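Local coordinates for Alpha/beta hydrolase fold protein (PDB 4G9E) that probably hydrolyses N-acyl homoserine lactone signals, opening the lactone ring, and is seen here bound to the ring-opened N-butanoyl homoserine, at residues 156-159 against 160-164; 248-251 against 252-255; 262-265 against 266-270. One frame throughout, in Å; residues are numbered along the deposited sequence. Where two conformers were deposited one is given.

Interactions 1 and 2 meet at one pocket and share the ligand N-butanoyl-L-homoserine. Tyr160 OH of interaction 1 hydrogen-bonds ligand O3, and His248 NE2 of interaction 2 donates to ligand O1. Their centres are 16 Å apart, but they touch: Thr164 O lies 3.4 Å from His248 CD2. Interaction 3 stands away from this site. Its centre is 18 Å from that of interaction 2 and 31 Å from that of interaction 1, on the opposite side of the chain's centre from the latter. Helix 250-253 of interaction 2 is followed in the chain by helix 255-270, which holds interaction 3. Their nearest atoms are about 7 Å apart.

Interaction 1 (156-159 against 160-164); sequences DVES and YARST. With C4L (N-butanoyl-L-homoserine), chain C.
Asp156 meets Tyr160 one helical turn on, through the backbone: Tyr160 N donates to Asp156 O at 2.8 Å. The carboxylate of Asp156 has a different partner, with OD2 accepting from Ser153 N. Val157 and Ala161 are joined by the next backbone bond, and both side chains pack on helix 171-179. Glu158 carries the main side-chain contact. Its CG is anti to the backbone N (chi1 177°) and the chain stays extended, which lays it alongside the extended chain of Arg162. Glu158 OE2 receives Arg162 NE on its anti lone pair at 2.8 Å, nearly straight at 162°. This salt bridge lies close to the guanidinium plane, but the carboxylate is turned 46° from that plane. Arg162 NH2 makes only a weak bond to the same OE2, at 3.4 Å. A water bridges the same two groups, donating to Glu158 OE2 at 2.8 Å and accepting from Arg162 NH2 at 2.9 Å. Ser159 O takes the N-H of Ser163. In the conformers described, Ser163 OG is 2.9 Å from Ser159 O, but its proton may go to Tyr160 O instead, and Ser159 OG bonds to Asp143. Tyr160 O accepts from Thr164 N and Thr164 OG1, which come from opposite faces of the carbonyl plane. The OG1 bond probably holds the rotation of Thr164, whose CG2 sits 3.6 Å above one face of the Tyr160 ring, toward its rim. Tyr160 OH then hydrogen-bonds O3 of the ligand at 2.8 Å; either could be the donor. The helix thus has a salt-bridged outer side and a pocket side. It lies between strands 120-124 and 211-216 in the chain, where many alpha/beta hydrolases insert the cap helices that help line the substrate pocket.

Interaction 2 (248-251 against 252-255); sequences HAPF and REAP. With C4L (N-butanoyl-L-homoserine), chain C.
Glu253 has CG anti to its own carbonyl carbon (chi1 -66°) and an extended chain beyond, which in the conformer described brings OE1 back to Ala249 N. His248 has CG anti to its backbone N, and its ring leads the other way, to the ligand. Ala249 N donates to Glu253 OE1 at 2.9 Å with an angle of 142°, from above the carboxylate plane. Gly247 N bonds to the same OE1, so one carboxylate oxygen accepts from the backbone N-H on both sides of His248. Ala249 is the N-cap of the short helix 250-253. Its carbonyl O accepts from Glu253 N in the carbonyl plane at 3.0 Å, and from Arg252 N above that plane, also at 3.0 Å. The same O lies over one face of the Phe251 ring, toward the rim. Arg252 CG packs on Ala249 CB at 3.8 Å. Arg252 CD passes Phe251 CE1 at 4.1 Å, with ring and guanidinium well away from parallel. The guanidinium reaches Cys165 O and Pro168 O, at and just past the end of helix 154-165. Past the helix, Pro255 CG rests 3.6 Å from Phe251 O. His248 NE2 donates to ligand O1 at 2.8 Å and 161°, with O1 in the ring plane at its edge. On its other nitrogen, ND1 bonds to Glu219 OE1. A leucine in place of His248 would probably leave ligand O1 and Glu219 OE1 without their shared partner. This histidine loop fits the Ser-His-Glu triad of an alpha/beta hydrolase, probably with Ser102 as the nucleophile.

Interaction 3 (262-265 against 266-270); sequences LARF and IRDCT
Leu262 to Cys269 are joined by successive i to i+4 backbone bonds of regular helix, such as Ile266 N to Leu262 O at 2.9 Å. Leu262 CG touches Ile266 CD1 at 3.9 Å. The Phe265 ring lies under Cys269 in a sulfur-aromatic contact: SG sits over one face, 3.7 Å from the ring centroid and 21° off the ring normal. Cys269 SG reaches that place because it stands anti to its own carbonyl carbon (chi1 -70°), beside the backbone N. The pair lies on the sheet-facing side of helix 255-270, the C-terminal helix of the alpha/beta hydrolase fold, where Phe265 and Cys269 both touch Val97 of strand 97-101. Trp236 meets the Phe265 ring edge to face and gives its NE1 hydrogen to Asp268 OD2. On the polar side, Arg267 bends back and grips Asp268 side-on. Arg267 NE, at 2.8 Å, and Arg267 NH1, at 2.9 Å, both donate to Asp268 OD1 close to the guanidinium plane. Arg264 CG passes 3.8 Å from Arg267 NH1, while Arg264 NE forms a salt bridge with Glu237. Thr270 OG1 donates to Ile266 O at 2.7 Å from above the carbonyl plane.

Interaction 1 (156-159 against 160-164)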
ATOM      1  N   ASP A 156      -4.079  21.947   3.606  1.00 18.78           N
ATOM      2  CA  ASP A 156      -3.354  20.850   2.964  1.00 18.55           C
ATOM      3  C   ASP A 156      -3.739  19.505   3.584  1.00 18.10           C
ATOM      4  O   ASP A 156      -4.000  18.534   2.876  1.00 17.49           O
ATOM      5  CB  ASP A 156      -1.832  21.030   3.099  1.00 19.02           C
ATOM      6  CG  ASP A 156      -1.279  22.202   2.289  1.00 20.21           C
ATOM      7  OD1 ASP A 156      -1.879  22.600   1.272  1.00 21.67           O
ATOM      8  OD2 ASP A 156      -0.207  22.715   2.673  1.00 20.54           O
ATOM      9  N   VAL A 157      -3.746  19.447   4.915  1.00 17.38           N
ATOM     10  CA  VAL A 157      -4.121  18.224   5.616  1.00 17.14           C
ATOM     11  C   VAL A 157      -5.506  17.763   5.199  1.00 17.27           C
ATOM     12  O   VAL A 157      -5.720  16.591   4.886  1.00 17.04           O
ATOM     13  CB  VAL A 157      -4.097  18.401   7.146  1.00 17.55           C
ATOM     14  CG1 VAL A 157      -4.703  17.178   7.831  1.00 18.19           C
ATOM     15  CG2 VAL A 157      -2.675  18.645   7.631  1.00 18.05           C
ATOM     16  N   GLU A 158      -6.459  18.689   5.196  1.00 17.54           N
ATOM     17  CA  GLU A 158      -7.823  18.340   4.833  1.00 17.62           C
ATOM     18  C   GLU A 158      -7.938  17.944   3.365  1.00 16.06           C
ATOM     19  O   GLU A 158      -8.564  16.932   3.036  1.00 15.97           O
ATOM     20  CB  GLU A 158      -8.787  19.482   5.145  1.00 18.72           C
ATOM     21  CG  GLU A 158     -10.191  19.141   4.702  1.00 20.10           C
ATOM     22  CD  GLU A 158     -11.231  20.116   5.191  1.00 22.50           C
ATOM     23  OE1 GLU A 158     -10.881  21.090   5.890  1.00 24.22           O
ATOM     24  OE2 GLU A 158     -12.410  19.896   4.868  1.00 22.34           O
ATOM     25  N   SER A 159      -7.321  18.720   2.477  1.00 16.07           N
ATOM     26  CA  SER A 159      -7.412  18.419   1.055  0.85 16.14           C
ATOM     27  C   SER A 159      -6.787  17.068   0.739  1.00 15.64           C
ATOM     28  O   SER A 159      -7.364  16.274  -0.004  1.00 15.54           O
ATOM     29  CB  SER A 159      -6.757  19.510   0.207  0.85 16.88           C
ATOM     30  OG  SER A 159      -7.191  19.421  -1.140  0.85 18.65           O
ATOM     31  N   TYR A 160      -5.609  16.809   1.301  1.00 14.79           N
ATOM     32  CA  TYR A 160      -4.933  15.544   1.052  1.00 14.18           C
ATOM     33  C   TYR A 160      -5.718  14.373   1.633  1.00 14.01           C
ATOM     34  O   TYR A 160      -5.881  13.347   0.977  1.00 14.02           O
ATOM     35  CB  TYR A 160      -3.494  15.556   1.589  1.00 14.60           C
ATOM     36  CG  TYR A 160      -2.623  14.496   0.950  1.00 13.65           C
ATOM     37  CD1 TYR A 160      -2.321  14.553  -0.403  1.00 13.79           C
ATOM     38  CD2 TYR A 160      -2.116  13.432   1.689  1.00 14.40           C
ATOM     39  CE1 TYR A 160      -1.542  13.593  -1.004  1.00 14.40           C
ATOM     40  CE2 TYR A 160      -1.322  12.458   1.089  1.00 13.64           C
ATOM     41  CZ  TYR A 160      -1.045  12.549  -0.258  1.00 13.95           C
ATOM     42  OH  TYR A 160      -0.271  11.592  -0.868  1.00 14.71           O
ATOM     43  N   ALA A 161      -6.196  14.523   2.864  1.00 13.69           N
ATOM     44  CA  ALA A 161      -6.969  13.465   3.509  1.00 14.01           C
ATOM     45  C   ALA A 161      -8.235  13.147   2.725  1.00 13.48           C
ATOM     46  O   ALA A 161      -8.580  11.977   2.515  1.00 13.37           O
ATOM     47  CB  ALA A 161      -7.318  13.855   4.933  1.00 15.08           C
ATOM     48  N   ARG A 162      -8.942  14.189   2.300  1.00 13.44           N
ATOM     49  CA  ARG A 162     -10.187  13.976   1.575  1.00 13.27           C
ATOM     50  C   ARG A 162      -9.947  13.312   0.220  1.00 12.72           C
ATOM     51  O   ARG A 162     -10.682  12.414  -0.169  1.00 13.75           O
ATOM     52  CB  ARG A 162     -10.955  15.289   1.415  1.00 14.44           C
ATOM     53  CG  ARG A 162     -11.566  15.790   2.713  1.00 14.95           C
ATOM     54  CD  ARG A 162     -12.486  16.971   2.469  1.00 16.22           C
ATOM     55  NE  ARG A 162     -13.091  17.461   3.708  1.00 16.91           N
ATOM     56  CZ  ARG A 162     -14.164  16.934   4.285  1.00 18.56           C
ATOM     57  NH1 ARG A 162     -14.771  15.894   3.733  1.00 18.94           N
ATOM     58  NH2 ARG A 162     -14.636  17.450   5.415  1.00 20.08           N
ATOM     59  N   SER A 163      -8.916  13.749  -0.495  0.83 12.98           N
ATOM     60  CA  SER A 163      -8.664  13.212  -1.829  0.83 13.33           C
ATOM     61  C   SER A 163      -8.106  11.787  -1.793  0.83 12.32           C
ATOM     62  O   SER A 163      -8.466  10.955  -2.621  0.83 13.27           O
ATOM     63  CB  SER A 163      -7.739  14.133  -2.624  0.83 14.63           C
ATOM     64  OG  SER A 163      -6.500  14.303  -1.964  0.83 15.16           O
ATOM     65  N   THR A 164      -7.230  11.499  -0.837  1.00 10.45           N
ATOM     66  CA  THR A 164      -6.677  10.151  -0.739  1.00 10.53           C
ATOM     67  C   THR A 164      -7.681   9.133  -0.207  1.00  9.96           C
ATOM     68  O   THR A 164      -7.690   7.990  -0.654  1.00  9.77           O
ATOM     69  CB  THR A 164      -5.387  10.076   0.114  1.00 11.41           C
ATOM     70  OG1 THR A 164      -5.648  10.553   1.440  1.00 11.64           O
ATOM     71  CG2 THR A 164      -4.251  10.856  -0.532  1.00 12.34           C
TER
HETATM   72  O1  C4L C 301      -1.922   7.801  -1.568  0.72  9.92           O
HETATM   73  C4  C4L C 301      -0.689   7.703  -1.776  0.85  9.36           C
HETATM   74  O2  C4L C 301       0.048   6.891  -1.174  0.85  8.67           O
HETATM   75  C3  C4L C 301      -0.037   8.620  -2.784  0.91 10.65           C
HETATM   76  C2  C4L C 301      -1.042   9.096  -3.841  0.84 11.51           C
HETATM   77  C1  C4L C 301      -0.575  10.354  -4.556  0.63 12.25           C
HETATM   78  O3  C4L C 301      -0.655  11.483  -3.671  0.69 12.69           O
HETATM   79  N1  C4L C 301       1.080   7.976  -3.484  0.94 10.48           N
HETATM   80  C5  C4L C 301       2.357   8.267  -3.218  0.91  9.72           C
HETATM   81  O4  C4L C 301       2.701   9.099  -2.388  0.84  9.91           O
HETATM   82  C6  C4L C 301       3.404   7.524  -4.016  1.00 10.69           C
HETATM   83  C7  C4L C 301       4.429   8.518  -4.552  0.65 12.02           C
HETATM   84  C8  C4L C 301       3.826   9.499  -5.549  0.71 12.15           C
HETATM   85  O   HOH W   1     -14.222  19.849   7.006  0.90 37.26           O

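Interaction 2 (248-251 against 252-255)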
ATOM      1  N   HIS A 248      -9.696   6.722  -4.985  1.00  9.43           N
ATOM      2  CA  HIS A 248      -8.367   6.268  -4.599  1.00  8.83           C
ATOM      3  C   HIS A 248      -8.368   5.148  -3.558  1.00  8.26           C
ATOM      4  O   HIS A 248      -7.354   4.476  -3.400  1.00  8.71           O
ATOM      5  CB  HIS A 248      -7.577   7.446  -4.037  1.00  9.40           C
ATOM      6  CG  HIS A 248      -6.101   7.209  -3.916  1.00  9.13           C
ATOM      7  ND1 HIS A 248      -5.323   6.731  -4.953  1.00  8.59           N
ATOM      8  CD2 HIS A 248      -5.251   7.456  -2.892  1.00  9.71           C
ATOM      9  CE1 HIS A 248      -4.058   6.681  -4.565  1.00  9.47           C
ATOM     10  NE2 HIS A 248      -3.988   7.117  -3.321  1.00  9.46           N
ATOM     11  N   ALA A 249      -9.472   4.968  -2.837  1.00  8.79           N
ATOM     12  CA  ALA A 249      -9.481   4.065  -1.692  1.00  8.06           C
ATOM     13  C   ALA A 249     -10.686   3.126  -1.731  1.00  8.06           C
ATOM     14  O   ALA A 249     -11.522   3.139  -0.822  1.00  8.31           O
ATOM     15  CB  ALA A 249      -9.472   4.850  -0.395  1.00  9.42           C
ATOM     16  N   PRO A 250     -10.781   2.286  -2.772  1.00  8.32           N
ATOM     17  CA  PRO A 250     -11.985   1.458  -2.909  1.00  8.75           C
ATOM     18  C   PRO A 250     -12.212   0.493  -1.744  1.00  8.48           C
ATOM     19  O   PRO A 250     -13.347   0.084  -1.525  1.00  8.98           O
ATOM     20  CB  PRO A 250     -11.751   0.701  -4.219  1.00  9.98           C
ATOM     21  CG  PRO A 250     -10.251   0.787  -4.454  1.00  9.70           C
ATOM     22  CD  PRO A 250      -9.869   2.133  -3.917  1.00  9.07           C
ATOM     23  N   PHE A 251     -11.156   0.124  -1.024  1.00  7.98           N
ATOM     24  CA  PHE A 251     -11.284  -0.766   0.125  1.00  8.19           C
ATOM     25  C   PHE A 251     -12.144  -0.165   1.242  1.00  8.06           C
ATOM     26  O   PHE A 251     -12.681  -0.904   2.061  1.00  9.08           O
ATOM     27  CB  PHE A 251      -9.899  -1.150   0.653  1.00  8.94           C
ATOM     28  CG  PHE A 251      -9.088   0.036   1.065  1.00  8.27           C
ATOM     29  CD1 PHE A 251      -9.236   0.566   2.337  1.00  8.62           C
ATOM     30  CD2 PHE A 251      -8.231   0.669   0.170  1.00  8.20           C
ATOM     31  CE1 PHE A 251      -8.535   1.690   2.718  1.00  9.44           C
ATOM     32  CE2 PHE A 251      -7.538   1.806   0.546  1.00  8.52           C
ATOM     33  CZ  PHE A 251      -7.687   2.313   1.822  1.00  9.03           C
ATOM     34  N   ARG A 252     -12.277   1.163   1.280  1.00  8.13           N
ATOM     35  CA  ARG A 252     -13.177   1.805   2.242  1.00  8.71           C
ATOM     36  C   ARG A 252     -14.390   2.470   1.577  1.00  8.38           C
ATOM     37  O   ARG A 252     -15.441   2.608   2.199  1.00  9.96           O
ATOM     38  CB  ARG A 252     -12.438   2.799   3.151  1.00  8.84           C
ATOM     39  CG  ARG A 252     -11.868   4.023   2.441  1.00  9.12           C
ATOM     40  CD  ARG A 252     -10.985   4.901   3.357  1.00  9.98           C
ATOM     41  NE  ARG A 252     -11.698   5.295   4.570  1.00 10.11           N
ATOM     42  CZ  ARG A 252     -12.574   6.295   4.630  1.00 10.00           C
ATOM     43  NH1 ARG A 252     -12.805   7.038   3.553  1.00 10.75           N
ATOM     44  NH2 ARG A 252     -13.218   6.551   5.765  1.00 11.02           N
ATOM     45  N   GLU A 253     -14.242   2.878   0.318  1.00  8.61           N
ATOM     46  CA  GLU A 253     -15.314   3.536  -0.422  0.61  9.53           C
ATOM     47  C   GLU A 253     -16.358   2.533  -0.905  1.00  9.03           C
ATOM     48  O   GLU A 253     -17.550   2.843  -0.973  1.00  9.62           O
ATOM     49  CB  GLU A 253     -14.733   4.295  -1.620  0.61 10.22           C
ATOM     50  CG  GLU A 253     -13.839   5.476  -1.253  0.61 11.22           C
ATOM     51  CD  GLU A 253     -13.078   6.040  -2.446  0.61 11.84           C
ATOM     52  OE1 GLU A 253     -12.343   5.287  -3.113  0.61 11.29           O
ATOM     53  OE2 GLU A 253     -13.209   7.249  -2.718  0.61 14.51           O
ATOM     54  N   ALA A 254     -15.898   1.335  -1.252  1.00  8.75           N
ATOM     55  CA  ALA A 254     -16.757   0.281  -1.765  1.00  9.34           C
ATOM     56  C   ALA A 254     -16.301  -1.059  -1.206  1.00  8.41           C
ATOM     57  O   ALA A 254     -15.838  -1.925  -1.952  1.00  9.34           O
ATOM     58  CB  ALA A 254     -16.700   0.261  -3.274  1.00 11.00           C
ATOM     59  N   PRO A 255     -16.398  -1.236   0.121  1.00  8.84           N
ATOM     60  CA  PRO A 255     -15.757  -2.421   0.704  1.00  9.27           C
ATOM     61  C   PRO A 255     -16.253  -3.765   0.184  1.00  9.45           C
ATOM     62  O   PRO A 255     -15.433  -4.657  -0.014  1.00  9.51           O
ATOM     63  CB  PRO A 255     -16.034  -2.281   2.203  1.00 10.71           C
ATOM     64  CG  PRO A 255     -16.226  -0.805   2.407  1.00 12.16           C
ATOM     65  CD  PRO A 255     -16.921  -0.326   1.156  1.00  9.94           C
TER
HETATM   66  O1  C4L C 301      -1.922   7.801  -1.568  0.72  9.92           O
HETATM   67  C4  C4L C 301      -0.689   7.703  -1.776  0.85  9.36           C
HETATM   68  O2  C4L C 301       0.048   6.891  -1.174  0.85  8.67           O
HETATM   69  C3  C4L C 301      -0.037   8.620  -2.784  0.91 10.65           C
HETATM   70  C2  C4L C 301      -1.042   9.096  -3.841  0.84 11.51           C
HETATM   71  C1  C4L C 301      -0.575  10.354  -4.556  0.63 12.25           C
HETATM   72  O3  C4L C 301      -0.655  11.483  -3.671  0.69 12.69           O
HETATM   73  N1  C4L C 301       1.080   7.976  -3.484  0.94 10.48           N
HETATM   74  C5  C4L C 301       2.357   8.267  -3.218  0.91  9.72           C
HETATM   75  O4  C4L C 301       2.701   9.099  -2.388  0.84  9.91           O
HETATM   76  C6  C4L C 301       3.404   7.524  -4.016  1.00 10.69           C
HETATM   77  C7  C4L C 301       4.429   8.518  -4.552  0.65 12.02           C
HETATM   78  C8  C4L C 301       3.826   9.499  -5.549  0.71 12.15           C

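Interaction 3 (262-265 against 266-270)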
ATOM      1  N   LEU A 262     -10.344  -8.929  -3.345  1.00  7.61           N
ATOM      2  CA  LEU A 262      -9.280  -9.284  -2.424  1.00  7.03           C
ATOM      3  C   LEU A 262      -9.437 -10.720  -1.936  1.00  7.41           C
ATOM      4  O   LEU A 262      -8.465 -11.470  -1.905  1.00  7.79           O
ATOM      5  CB  LEU A 262      -9.238  -8.300  -1.256  1.00  8.08           C
ATOM      6  CG  LEU A 262      -8.168  -8.575  -0.199  1.00  8.50           C
ATOM      7  CD1 LEU A 262      -6.771  -8.638  -0.814  1.00  9.22           C
ATOM      8  CD2 LEU A 262      -8.247  -7.539   0.916  1.00  9.62           C
ATOM      9  N   ALA A 263     -10.652 -11.101  -1.548  1.00  7.43           N
ATOM     10  CA  ALA A 263     -10.892 -12.464  -1.092  1.00  7.61           C
ATOM     11  C   ALA A 263     -10.576 -13.486  -2.181  1.00  7.08           C
ATOM     12  O   ALA A 263      -9.984 -14.537  -1.911  1.00  7.71           O
ATOM     13  CB  ALA A 263     -12.331 -12.626  -0.613  1.00  7.90           C
ATOM     14  N   ARG A 264     -10.998 -13.201  -3.406  1.00  6.88           N
ATOM     15  CA  ARG A 264     -10.766 -14.129  -4.502  1.00  7.34           C
ATOM     16  C   ARG A 264      -9.271 -14.260  -4.779  1.00  7.10           C
ATOM     17  O   ARG A 264      -8.766 -15.358  -5.003  1.00  7.38           O
ATOM     18  CB  ARG A 264     -11.536 -13.718  -5.758  1.00  8.17           C
ATOM     19  CG  ARG A 264     -11.550 -14.786  -6.835  1.00  9.50           C
ATOM     20  CD  ARG A 264     -12.564 -14.469  -7.915  1.00 10.75           C
ATOM     21  NE  ARG A 264     -12.255 -13.298  -8.737  1.00 10.29           N
ATOM     22  CZ  ARG A 264     -12.962 -12.171  -8.748  1.00 11.17           C
ATOM     23  NH1 ARG A 264     -12.628 -11.193  -9.577  1.00 12.30           N
ATOM     24  NH2 ARG A 264     -14.002 -12.015  -7.940  1.00 12.98           N
ATOM     25  N   PHE A 265      -8.563 -13.140  -4.737  1.00  6.87           N
ATOM     26  CA  PHE A 265      -7.125 -13.141  -4.948  1.00  7.06           C
ATOM     27  C   PHE A 265      -6.413 -13.941  -3.856  1.00  6.87           C
ATOM     28  O   PHE A 265      -5.541 -14.763  -4.152  1.00  7.34           O
ATOM     29  CB  PHE A 265      -6.607 -11.704  -4.989  1.00  7.38           C
ATOM     30  CG  PHE A 265      -5.154 -11.600  -5.335  1.00  7.04           C
ATOM     31  CD1 PHE A 265      -4.680 -12.100  -6.536  1.00  7.57           C
ATOM     32  CD2 PHE A 265      -4.262 -10.979  -4.470  1.00  7.05           C
ATOM     33  CE1 PHE A 265      -3.331 -11.994  -6.868  1.00  7.81           C
ATOM     34  CE2 PHE A 265      -2.911 -10.870  -4.796  1.00  7.45           C
ATOM     35  CZ  PHE A 265      -2.455 -11.365  -6.000  1.00  7.91           C
ATOM     36  N   ILE A 266      -6.774 -13.726  -2.593  1.00  6.89           N
ATOM     37  CA  ILE A 266      -6.151 -14.483  -1.512  1.00  7.54           C
ATOM     38  C   ILE A 266      -6.418 -15.979  -1.688  1.00  7.54           C
ATOM     39  O   ILE A 266      -5.500 -16.797  -1.595  1.00  7.76           O
ATOM     40  CB  ILE A 266      -6.621 -14.026  -0.122  1.00  7.44           C
ATOM     41  CG1 ILE A 266      -6.218 -12.573   0.142  1.00  7.76           C
ATOM     42  CG2 ILE A 266      -6.050 -14.937   0.954  1.00  8.73           C
ATOM     43  CD1 ILE A 266      -6.931 -11.962   1.336  1.00  9.02           C
ATOM     44  N   ARG A 267      -7.668 -16.342  -1.963  1.00  7.71           N
ATOM     45  CA  ARG A 267      -8.008 -17.745  -2.182  1.00  7.99           C
ATOM     46  C   ARG A 267      -7.161 -18.317  -3.319  1.00  8.13           C
ATOM     47  O   ARG A 267      -6.591 -19.405  -3.198  1.00  8.59           O
ATOM     48  CB  ARG A 267      -9.511 -17.882  -2.484  1.00  8.11           C
ATOM     49  CG  ARG A 267     -10.047 -19.307  -2.505  1.00  8.66           C
ATOM     50  CD  ARG A 267      -9.794 -20.062  -3.805  1.00  9.31           C
ATOM     51  NE  ARG A 267     -10.145 -19.321  -5.010  1.00  9.30           N
ATOM     52  CZ  ARG A 267     -11.362 -19.262  -5.550  1.00  9.09           C
ATOM     53  NH1 ARG A 267     -11.537 -18.557  -6.658  1.00  9.74           N
ATOM     54  NH2 ARG A 267     -12.400 -19.906  -5.005  1.00  9.96           N
ATOM     55  N   ASP A 268      -7.077 -17.588  -4.423  1.00  7.60           N
ATOM     56  CA  ASP A 268      -6.333 -18.056  -5.579  1.00  8.31           C
ATOM     57  C   ASP A 268      -4.850 -18.248  -5.269  1.00  8.51           C
ATOM     58  O   ASP A 268      -4.231 -19.183  -5.762  1.00 10.57           O
ATOM     59  CB  ASP A 268      -6.478 -17.101  -6.761  1.00  8.57           C
ATOM     60  CG  ASP A 268      -7.856 -17.123  -7.398  1.00  8.84           C
ATOM     61  OD1 ASP A 268      -8.716 -17.965  -7.037  1.00  9.40           O
ATOM     62  OD2 ASP A 268      -8.047 -16.278  -8.298  1.00 10.47           O
ATOM     63  N   CYS A 269      -4.277 -17.354  -4.467  1.00  8.45           N
ATOM     64  CA  CYS A 269      -2.841 -17.388  -4.186  1.00  9.14           C
ATOM     65  C   CYS A 269      -2.455 -18.370  -3.090  1.00  9.23           C
ATOM     66  O   CYS A 269      -1.275 -18.689  -2.943  1.00 10.84           O
ATOM     67  CB  CYS A 269      -2.353 -16.000  -3.775  1.00  9.11           C
ATOM     68  SG  CYS A 269      -2.322 -14.782  -5.087  1.00  9.32           S
ATOM     69  N   THR A 270      -3.434 -18.837  -2.317  1.00  9.27           N
ATOM     70  CA  THR A 270      -3.138 -19.634  -1.131  1.00 10.37           C
ATOM     71  C   THR A 270      -3.854 -20.976  -1.055  1.00 12.52           C
ATOM     72  O   THR A 270      -3.433 -21.844  -0.301  1.00 14.74           O
ATOM     73  CB  THR A 270      -3.450 -18.867   0.179  1.00 11.74           C
ATOM     74  OG1 THR A 270      -4.864 -18.660   0.296  1.00 12.74           O
ATOM     75  CG2 THR A 270      -2.732 -17.528   0.212  1.00 12.74           C
TER